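Local coordinates for protein O-methyltransferase family 3 (Niastella koreensis GR20-10, PDB 7CVV) that catalyses the magnesium-dependent transfer of a methyl group from S-adenosylmethionine to catechol-like compounds, without regiospecificity for the meta or para hydroxyl of protocatechuic acid, at residues L25-S30 and A68-I73; L64-G69 and T87-P92; K117-L122 and T146-W151. All coordinates share one frame; numbering follows the deposited sequence.

From the N terminus, helix 22-33 supplies the first half of contact 1, and the chain returns to it at residues 68-73 after passing through helix 43-55 and strand 60-64. Before that loop closes, residues 64-69 have opened contact 2, which closes at 87-92; the two loops therefore overlap, sharing Ala-68 and Gly-69, rather than nesting. Contact 3 follows in series, joining helices 118-127 and 145-154. Contact 1 fastens an N-terminal helix to the cofactor loop, contact 2 joins two neighbouring strand ends, and contact 3 pairs helices beside the adenine. Leu-64 packs on Ala-118 and Tyr-148, linking contacts 2 and 3; all three touch the same S-adenosylmethionine.

Contact 1 of 3, residues L25-S30 and A68-I73; sequences LAATNS and AGYSTI. With SAM (S-adenosylmethionine), chain D.
Ala-27 turns its methyl into the angle between Tyr-70 and Ile-73: CB lies 4.3 Å from Tyr-70 CD2, near the plane of the ring and at its edge, and comes equally close to the CD1 end of Ile-73. On this buried side helix 22-33 leans against the start of helix 70-76. One turn on, Ser-30 OG meets Ala-68 CB at 3.3 Å, and the same methyl is 3.7 Å from Ala-27 O. The hydroxyl is occupied by its own helix, since OG donates to Ala-27 O, and it is also bonded to Asn-101 ND2 of helix 92-103, whose amide reaches Ala-68 O as well. Asn-101 thus ties both sides of the contact together.

Residues 68-73 end the glycine-containing cofactor loop of the Rossmann-like methyltransferase fold and begin the helix behind it, with Gly-69 at the N-cap. Facing the cofactor, Ser-71 N donates to SAM O (3.2 Å, 162°), and Ser-71 OG accepts from SAM N at 3.1 Å while also bonding to Glu-63. Tyr-70 CB lies 3.4 Å from SAM O.

Whereas Ala-27 is buried against three residues, Thr-28 is exposed and buries little surface here. It runs alongside Tyr-70, pointing the same way, and meets the ring through OG1 alone, 3.4 Å from Tyr-70 CE2; this hydroxyl is spent on Leu-24 O of its own helix. With CG anti to the backbone N (chi1 -176°), the Tyr-70 ring is carried toward Thr-28. Beyond Thr-28 the helix is exposed at Leu-25 and Asn-29.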
# COMPACT_ATOMS: atom_id res chain seq x y z
N LEU A 25 16.30 16.76 1.01
CA LEU A 25 17.58 16.66 1.78
C LEU A 25 17.66 17.80 2.82
O LEU A 25 18.19 17.57 3.94
CB LEU A 25 18.80 16.72 0.85
CG LEU A 25 19.01 15.54 -0.10
CD1 LEU A 25 20.34 15.71 -0.86
CD2 LEU A 25 18.96 14.19 0.63
N ALA A 26 17.18 18.98 2.44
CA ALA A 26 17.15 20.20 3.28
C ALA A 26 16.21 20.01 4.46
O ALA A 26 16.63 20.29 5.58
CB ALA A 26 16.71 21.39 2.46
N ALA A 27 14.99 19.53 4.21
CA ALA A 27 14.02 19.17 5.26
C ALA A 27 14.70 18.28 6.31
O ALA A 27 14.64 18.62 7.53
CB ALA A 27 12.81 18.50 4.66
N THR A 28 15.36 17.21 5.89
CA THR A 28 16.03 16.26 6.82
C THR A 28 17.05 17.04 7.67
O THR A 28 16.99 16.92 8.92
CB THR A 28 16.60 15.06 6.05
OG1 THR A 28 15.49 14.46 5.38
CG2 THR A 28 17.33 14.08 6.94
N ASN A 29 17.90 17.87 7.03
CA ASN A 29 18.98 18.64 7.71
C ASN A 29 18.43 19.75 8.61
O ASN A 29 19.12 20.05 9.60
CB ASN A 29 19.97 19.25 6.72
CG ASN A 29 20.74 18.18 5.98
OD1 ASN A 29 21.05 17.13 6.54
ND2 ASN A 29 20.98 18.41 4.71
N SER A 30 17.27 20.35 8.29
CA SER A 30 16.61 21.38 9.13
C SER A 30 16.41 20.85 10.57
O SER A 30 16.42 21.68 11.51
CB SER A 30 15.29 21.86 8.53
OG SER A 30 14.28 20.87 8.59
N ALA A 68 9.17 18.86 10.18
CA ALA A 68 9.90 19.76 9.26
C ALA A 68 9.24 19.77 7.88
O ALA A 68 9.76 20.46 6.98
CB ALA A 68 11.35 19.36 9.17
N GLY A 69 8.13 19.03 7.73
CA GLY A 69 7.37 18.92 6.47
C GLY A 69 8.00 17.99 5.45
O GLY A 69 7.75 18.19 4.26
N TYR A 70 8.75 16.98 5.86
CA TYR A 70 9.32 15.95 4.94
C TYR A 70 8.17 15.22 4.22
O TYR A 70 8.11 15.23 2.97
CB TYR A 70 10.27 15.05 5.73
CG TYR A 70 10.98 14.02 4.89
CD1 TYR A 70 10.41 12.79 4.65
CD2 TYR A 70 12.22 14.29 4.34
CE1 TYR A 70 11.04 11.84 3.87
CE2 TYR A 70 12.87 13.35 3.56
CZ TYR A 70 12.27 12.13 3.31
OH TYR A 70 12.93 11.21 2.53
N SER A 71 7.23 14.64 4.98
CA SER A 71 6.08 13.85 4.45
C SER A 71 5.19 14.76 3.61
O SER A 71 4.65 14.30 2.61
CB SER A 71 5.28 13.24 5.56
OG SER A 71 4.86 14.25 6.45
N THR A 72 5.07 16.01 4.05
CA THR A 72 4.27 17.09 3.41
C THR A 72 4.77 17.29 1.97
O THR A 72 3.93 17.24 1.07
CB THR A 72 4.33 18.35 4.28
OG1 THR A 72 4.14 17.96 5.65
CG2 THR A 72 3.29 19.38 3.88
N ILE A 73 6.09 17.45 1.77
CA ILE A 73 6.71 17.65 0.42
C ILE A 73 6.38 16.46 -0.51
O ILE A 73 5.89 16.73 -1.61
CB ILE A 73 8.22 17.95 0.54
CG1 ILE A 73 8.47 19.29 1.23
CG2 ILE A 73 8.89 17.89 -0.82
CD1 ILE A 73 9.91 19.52 1.67
N SAM D . 4.88 13.12 9.33
CA SAM D . 6.07 13.99 9.50
C SAM D . 7.17 13.57 8.50
O SAM D . 7.92 14.45 8.05
OXT SAM D . 7.21 12.36 8.20
CB SAM D . 6.61 13.87 10.93
CG SAM D . 5.60 14.22 12.06
SD SAM D . 6.36 13.73 13.64
CE SAM D . 6.07 11.96 13.58
C5' SAM D . 5.18 14.23 14.92
C4' SAM D . 4.75 15.68 14.89
O4' SAM D . 3.44 15.77 15.49
C3' SAM D . 5.65 16.66 15.65
O3' SAM D . 5.96 17.76 14.81
C2' SAM D . 4.77 17.11 16.82
O2' SAM D . 4.95 18.46 17.17
C1' SAM D . 3.38 16.97 16.22
N9 SAM D . 2.31 16.86 17.19
C8 SAM D . 2.35 16.14 18.36
N7 SAM D . 1.23 16.21 19.04
C5 SAM D . 0.39 16.98 18.25
C6 SAM D . -0.94 17.39 18.43
N6 SAM D . -1.66 17.06 19.50
N1 SAM D . -1.51 18.13 17.44
C2 SAM D . -0.76 18.43 16.37
N3 SAM D . 0.51 18.13 16.12
C4 SAM D . 1.04 17.38 17.10

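Contact 2 of 3, residues L64-G69 and T87-P92; sequences LGTLAG and TLEYDP. With SAM (S-adenosylmethionine), chain D.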
# COMPACT_ATOMS: atom_id res chain seq x y z
N LEU A 64 -2.11 15.28 9.91
CA LEU A 64 -1.85 15.59 11.34
C LEU A 64 -0.38 15.33 11.63
O LEU A 64 0.01 14.20 11.61
CB LEU A 64 -2.72 14.72 12.25
CG LEU A 64 -4.23 14.73 11.98
CD1 LEU A 64 -5.00 14.60 13.28
CD2 LEU A 64 -4.66 15.98 11.25
N GLY A 65 0.40 16.35 11.94
CA GLY A 65 1.80 16.18 12.33
C GLY A 65 2.69 16.50 11.16
O GLY A 65 2.89 15.61 10.31
N THR A 66 3.16 17.75 11.11
CA THR A 66 3.99 18.34 10.03
C THR A 66 5.47 18.02 10.26
O THR A 66 6.10 17.53 9.32
CB THR A 66 3.70 19.85 9.94
OG1 THR A 66 2.28 20.02 10.02
CG2 THR A 66 4.21 20.48 8.66
N LEU A 67 5.97 18.25 11.49
CA LEU A 67 7.41 18.28 11.85
C LEU A 67 8.13 19.26 10.92
O LEU A 67 7.69 20.41 10.85
CB LEU A 67 7.96 16.86 11.79
CG LEU A 67 9.27 16.63 12.55
CD1 LEU A 67 9.05 16.63 14.06
CD2 LEU A 67 9.95 15.35 12.12
N ALA A 68 9.17 18.86 10.18
CA ALA A 68 9.90 19.76 9.26
C ALA A 68 9.24 19.77 7.88
O ALA A 68 9.76 20.46 6.98
CB ALA A 68 11.35 19.36 9.17
N GLY A 69 8.13 19.03 7.73
CA GLY A 69 7.37 18.92 6.47
C GLY A 69 8.00 17.99 5.45
O GLY A 69 7.75 18.19 4.26
N THR A 87 -1.95 20.80 6.64
CA THR A 87 -1.13 20.04 7.61
C THR A 87 -1.21 20.73 8.98
O THR A 87 -0.98 21.94 9.01
CB THR A 87 0.30 19.87 7.09
OG1 THR A 87 0.99 19.08 8.06
CG2 THR A 87 1.02 21.18 6.82
N LEU A 88 -1.50 19.98 10.05
CA LEU A 88 -1.67 20.52 11.43
C LEU A 88 -0.41 20.21 12.27
O LEU A 88 0.14 19.07 12.14
CB LEU A 88 -2.93 19.93 12.07
CG LEU A 88 -4.15 19.88 11.15
CD1 LEU A 88 -5.43 19.49 11.89
CD2 LEU A 88 -4.33 21.20 10.41
N GLU A 89 0.03 21.19 13.08
CA GLU A 89 1.28 21.14 13.89
C GLU A 89 1.09 21.91 15.21
O GLU A 89 0.87 23.13 15.16
CB GLU A 89 2.44 21.71 13.08
CG GLU A 89 3.76 21.70 13.83
CD GLU A 89 4.08 20.37 14.51
OE1 GLU A 89 4.09 19.32 13.82
OE2 GLU A 89 4.30 20.38 15.74
N TYR A 90 1.21 21.23 16.35
CA TYR A 90 1.07 21.83 17.70
C TYR A 90 2.22 22.82 17.95
O TYR A 90 2.05 23.81 18.63
CB TYR A 90 1.03 20.72 18.74
CG TYR A 90 1.11 21.18 20.18
CD1 TYR A 90 -0.01 21.67 20.84
CD2 TYR A 90 2.28 21.04 20.90
CE1 TYR A 90 0.04 22.05 22.17
CE2 TYR A 90 2.35 21.41 22.23
CZ TYR A 90 1.23 21.91 22.87
OH TYR A 90 1.32 22.29 24.18
N ASP A 91 3.39 22.52 17.39
CA ASP A 91 4.67 23.14 17.79
C ASP A 91 5.00 24.28 16.82
O ASP A 91 5.24 24.06 15.64
CB ASP A 91 5.75 22.06 17.92
CG ASP A 91 6.97 22.59 18.64
OD1 ASP A 91 7.40 23.72 18.33
OD2 ASP A 91 7.42 21.89 19.55
N PRO A 92 4.95 25.55 17.28
CA PRO A 92 5.25 26.69 16.40
C PRO A 92 6.68 26.70 15.85
O PRO A 92 6.87 27.18 14.74
CB PRO A 92 4.98 27.89 17.31
CG PRO A 92 3.94 27.36 18.28
CD PRO A 92 4.47 25.98 18.61
N SAM D . 4.88 13.12 9.33
CA SAM D . 6.07 13.99 9.50
C SAM D . 7.17 13.57 8.50
O SAM D . 7.92 14.45 8.05
OXT SAM D . 7.21 12.36 8.20
CB SAM D . 6.61 13.87 10.93
CG SAM D . 5.60 14.22 12.06
SD SAM D . 6.36 13.73 13.64
CE SAM D . 6.07 11.96 13.58
C5' SAM D . 5.18 14.23 14.92
C4' SAM D . 4.75 15.68 14.89
O4' SAM D . 3.44 15.77 15.49
C3' SAM D . 5.65 16.66 15.65
O3' SAM D . 5.96 17.76 14.81
C2' SAM D . 4.77 17.11 16.82
O2' SAM D . 4.95 18.46 17.17
C1' SAM D . 3.38 16.97 16.22
N9 SAM D . 2.31 16.86 17.19
C8 SAM D . 2.35 16.14 18.36
N7 SAM D . 1.23 16.21 19.04
C5 SAM D . 0.39 16.98 18.25
C6 SAM D . -0.94 17.39 18.43
N6 SAM D . -1.66 17.06 19.50
N1 SAM D . -1.51 18.13 17.44
C2 SAM D . -0.76 18.43 16.37
N3 SAM D . 0.51 18.13 16.12
C4 SAM D . 1.04 17.38 17.10
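Glu-89 OE1 is gripped by two backbone amides and a ribose hydroxyl. Thr-66 N donates at 3.3 Å to the anti lone pair of OE1, somewhat bent (137°), Leu-67 N comes from above the carboxylate plane at 3.2 Å and nearly straight (165°), and SAM O3' donates to OE1 at 2.6 Å. The other oxygen, OE2, accepts from SAM O2' and, at 2.9 Å, from Asp-91 N, so both carboxylate oxygens are held, which should keep the group from turning. The side chain leaves the strand with CG anti to the backbone N and then bends at chi2 (48°), which brings the carboxylate to the ribose. An acidic residue at the end of the second strand, holding both ribose hydroxyls, is a hallmark of class I Rossmann-like methyltransferases. Beneath it strands 60-64 and 84-89 run parallel: Gly-65 N donates to Leu-88 O at 2.7 Å, and Leu-64 CD2 lies alongside Leu-88 CD1. A CB on Gly-65 would be crowded by SAM O4' and, at these backbone angles, jammed against the preceding carbonyl O. Thr-66 and Thr-87 cross at about a right angle with their OG1 atoms 2.5 Å apart, and Thr-87 OG1 also bonds to Glu-63 OE2.

Contact 3 of 3, residues K117-L122 and T146-W151; sequences KAIDIL and TEYFQW. With SAM (S-adenosylmethionine), chain D.
Leu-122 and Trp-151 meet where two helices of the Rossmann-like fold run side by side. Helices 118-127 and 145-154 belong to successive beta-alpha units, and their axes here lie 10.5 Å apart and only 14° from parallel. Followed outward, Leu-122 starts with CB over one face of the Trp-151 indole, 3.7 Å above its plane and offset toward the rim. CG moves on toward Trp-151 CB. CD1 then touches both aromatic residues, 3.6 Å from Trp-151 CB and 3.9 Å from Tyr-148 CD1, while the side chain also touches Leu-62 of strand 60-64, on the sheet beneath.

At the outer, partly exposed border Ile-119 crosses Trp-151 at about a right angle, its CD1 3.8 Å from NE1, and also brushes Glu-147 CB.

Tyr-148 fills the inner part of the contact. With CG anti to its carbonyl carbon (chi1 -69°), the ring reaches across toward helix 118-127 and brings CE1 to 3.4 Å from Ala-118 CB. The hydroxyl bonds to Asp-141 OD1 and ends close to the adenine amino group, SAM N6, which lies near the plane of the ring at its edge. With an alanine in place of Tyr-148, Asp-141 would probably lose this partner and a gap would be likely to open beside Ala-118 and Leu-122, next to the adenine.

The adenine is bound directly by the first turn of helix 118-127: Ala-118 N donates to SAM N1 at 3.3 Å, with an N-H...N angle of 164°.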
# COMPACT_ATOMS: atom_id res chain seq x y z
N LYS A 117 -3.44 22.57 18.48
CA LYS A 117 -3.78 21.15 18.73
C LYS A 117 -4.70 20.69 17.61
O LYS A 117 -5.61 21.45 17.25
CB LYS A 117 -4.44 20.92 20.09
CG LYS A 117 -3.49 20.93 21.27
CD LYS A 117 -4.09 21.43 22.58
CE LYS A 117 -4.80 20.34 23.36
NZ LYS A 117 -5.36 20.87 24.63
N ALA A 118 -4.45 19.50 17.07
CA ALA A 118 -5.30 18.81 16.08
C ALA A 118 -6.75 18.77 16.60
O ALA A 118 -7.62 19.15 15.84
CB ALA A 118 -4.77 17.42 15.80
N ILE A 119 -7.00 18.37 17.85
CA ILE A 119 -8.38 18.18 18.37
C ILE A 119 -9.16 19.52 18.44
O ILE A 119 -10.38 19.48 18.70
CB ILE A 119 -8.35 17.42 19.71
CG1 ILE A 119 -9.64 16.63 19.92
CG2 ILE A 119 -8.06 18.33 20.89
CD1 ILE A 119 -9.65 15.29 19.21
N ASP A 120 -8.51 20.67 18.23
CA ASP A 120 -9.16 22.01 18.20
C ASP A 120 -9.33 22.50 16.75
O ASP A 120 -10.33 23.22 16.48
CB ASP A 120 -8.32 23.07 18.92
CG ASP A 120 -8.17 22.85 20.41
OD1 ASP A 120 -8.92 22.04 20.96
OD2 ASP A 120 -7.28 23.47 21.00
N ILE A 121 -8.36 22.20 15.89
CA ILE A 121 -8.34 22.63 14.47
C ILE A 121 -9.33 21.77 13.67
O ILE A 121 -9.85 22.29 12.65
CB ILE A 121 -6.91 22.59 13.90
CG1 ILE A 121 -6.02 23.61 14.61
CG2 ILE A 121 -6.93 22.79 12.39
CD1 ILE A 121 -4.66 23.84 13.95
N LEU A 122 -9.59 20.53 14.09
CA LEU A 122 -10.42 19.58 13.29
C LEU A 122 -11.85 20.09 13.24
O LEU A 122 -12.42 20.18 12.14
CB LEU A 122 -10.30 18.15 13.84
CG LEU A 122 -9.00 17.43 13.49
CD1 LEU A 122 -8.81 16.18 14.33
CD2 LEU A 122 -8.91 17.12 11.99
N THR A 146 -7.84 7.34 18.24
CA THR A 146 -9.26 6.91 18.05
C THR A 146 -10.12 8.14 17.79
O THR A 146 -11.05 8.03 16.99
CB THR A 146 -9.85 6.10 19.22
OG1 THR A 146 -9.61 6.80 20.44
CG2 THR A 146 -9.28 4.71 19.39
N GLU A 147 -9.79 9.29 18.38
CA GLU A 147 -10.61 10.52 18.23
C GLU A 147 -10.25 11.23 16.92
O GLU A 147 -11.15 11.81 16.30
CB GLU A 147 -10.39 11.50 19.38
CG GLU A 147 -10.85 10.99 20.72
CD GLU A 147 -10.01 9.85 21.29
OE1 GLU A 147 -10.36 9.38 22.40
OE2 GLU A 147 -9.01 9.44 20.63
N TYR A 148 -8.96 11.27 16.57
CA TYR A 148 -8.51 11.90 15.31
C TYR A 148 -9.22 11.21 14.14
O TYR A 148 -9.60 11.89 13.19
CB TYR A 148 -6.99 11.79 15.15
CG TYR A 148 -6.14 12.60 16.10
CD1 TYR A 148 -6.55 13.84 16.56
CD2 TYR A 148 -4.90 12.13 16.49
CE1 TYR A 148 -5.76 14.59 17.41
CE2 TYR A 148 -4.10 12.87 17.35
CZ TYR A 148 -4.53 14.10 17.81
OH TYR A 148 -3.74 14.82 18.64
N PHE A 149 -9.40 9.89 14.23
CA PHE A 149 -10.01 9.05 13.17
C PHE A 149 -11.50 9.36 13.02
O PHE A 149 -11.97 9.41 11.89
CB PHE A 149 -9.79 7.57 13.47
CG PHE A 149 -10.18 6.62 12.37
CD1 PHE A 149 -9.29 6.32 11.34
CD2 PHE A 149 -11.41 6.00 12.39
CE1 PHE A 149 -9.65 5.43 10.34
CE2 PHE A 149 -11.77 5.11 11.38
CZ PHE A 149 -10.89 4.83 10.36
N GLN A 150 -12.22 9.55 14.13
CA GLN A 150 -13.66 9.97 14.15
C GLN A 150 -13.82 11.29 13.39
O GLN A 150 -14.62 11.38 12.44
CB GLN A 150 -14.14 10.16 15.59
CG GLN A 150 -15.02 9.04 16.14
CD GLN A 150 -14.72 7.67 15.57
OE1 GLN A 150 -13.66 7.09 15.81
NE2 GLN A 150 -15.68 7.13 14.83
N TRP A 151 -13.03 12.29 13.77
CA TRP A 151 -12.91 13.58 13.04
C TRP A 151 -12.51 13.30 11.58
O TRP A 151 -13.11 13.92 10.69
CB TRP A 151 -11.93 14.52 13.76
CG TRP A 151 -12.49 15.02 15.06
CD1 TRP A 151 -12.14 14.63 16.32
CD2 TRP A 151 -13.56 15.97 15.21
NE1 TRP A 151 -12.91 15.28 17.25
CE2 TRP A 151 -13.79 16.11 16.60
CE3 TRP A 151 -14.33 16.73 14.32
CZ2 TRP A 151 -14.74 16.98 17.11
CZ3 TRP A 151 -15.28 17.59 14.83
CH2 TRP A 151 -15.48 17.72 16.21
N SAM D . 4.88 13.12 9.33
CA SAM D . 6.07 13.99 9.50
C SAM D . 7.17 13.57 8.50
O SAM D . 7.92 14.45 8.05
OXT SAM D . 7.21 12.36 8.20
CB SAM D . 6.61 13.87 10.93
CG SAM D . 5.60 14.22 12.06
SD SAM D . 6.36 13.73 13.64
CE SAM D . 6.07 11.96 13.58
C5' SAM D . 5.18 14.23 14.92
C4' SAM D . 4.75 15.68 14.89
O4' SAM D . 3.44 15.77 15.49
C3' SAM D . 5.65 16.66 15.65
O3' SAM D . 5.96 17.76 14.81
C2' SAM D . 4.77 17.11 16.82
O2' SAM D . 4.95 18.46 17.17
C1' SAM D . 3.38 16.97 16.22
N9 SAM D . 2.31 16.86 17.19
C8 SAM D . 2.35 16.14 18.36
N7 SAM D . 1.23 16.21 19.04
C5 SAM D . 0.39 16.98 18.25
C6 SAM D . -0.94 17.39 18.43
N6 SAM D . -1.66 17.06 19.50
N1 SAM D . -1.51 18.13 17.44
C2 SAM D . -0.76 18.43 16.37
N3 SAM D . 0.51 18.13 16.12
C4 SAM D . 1.04 17.38 17.10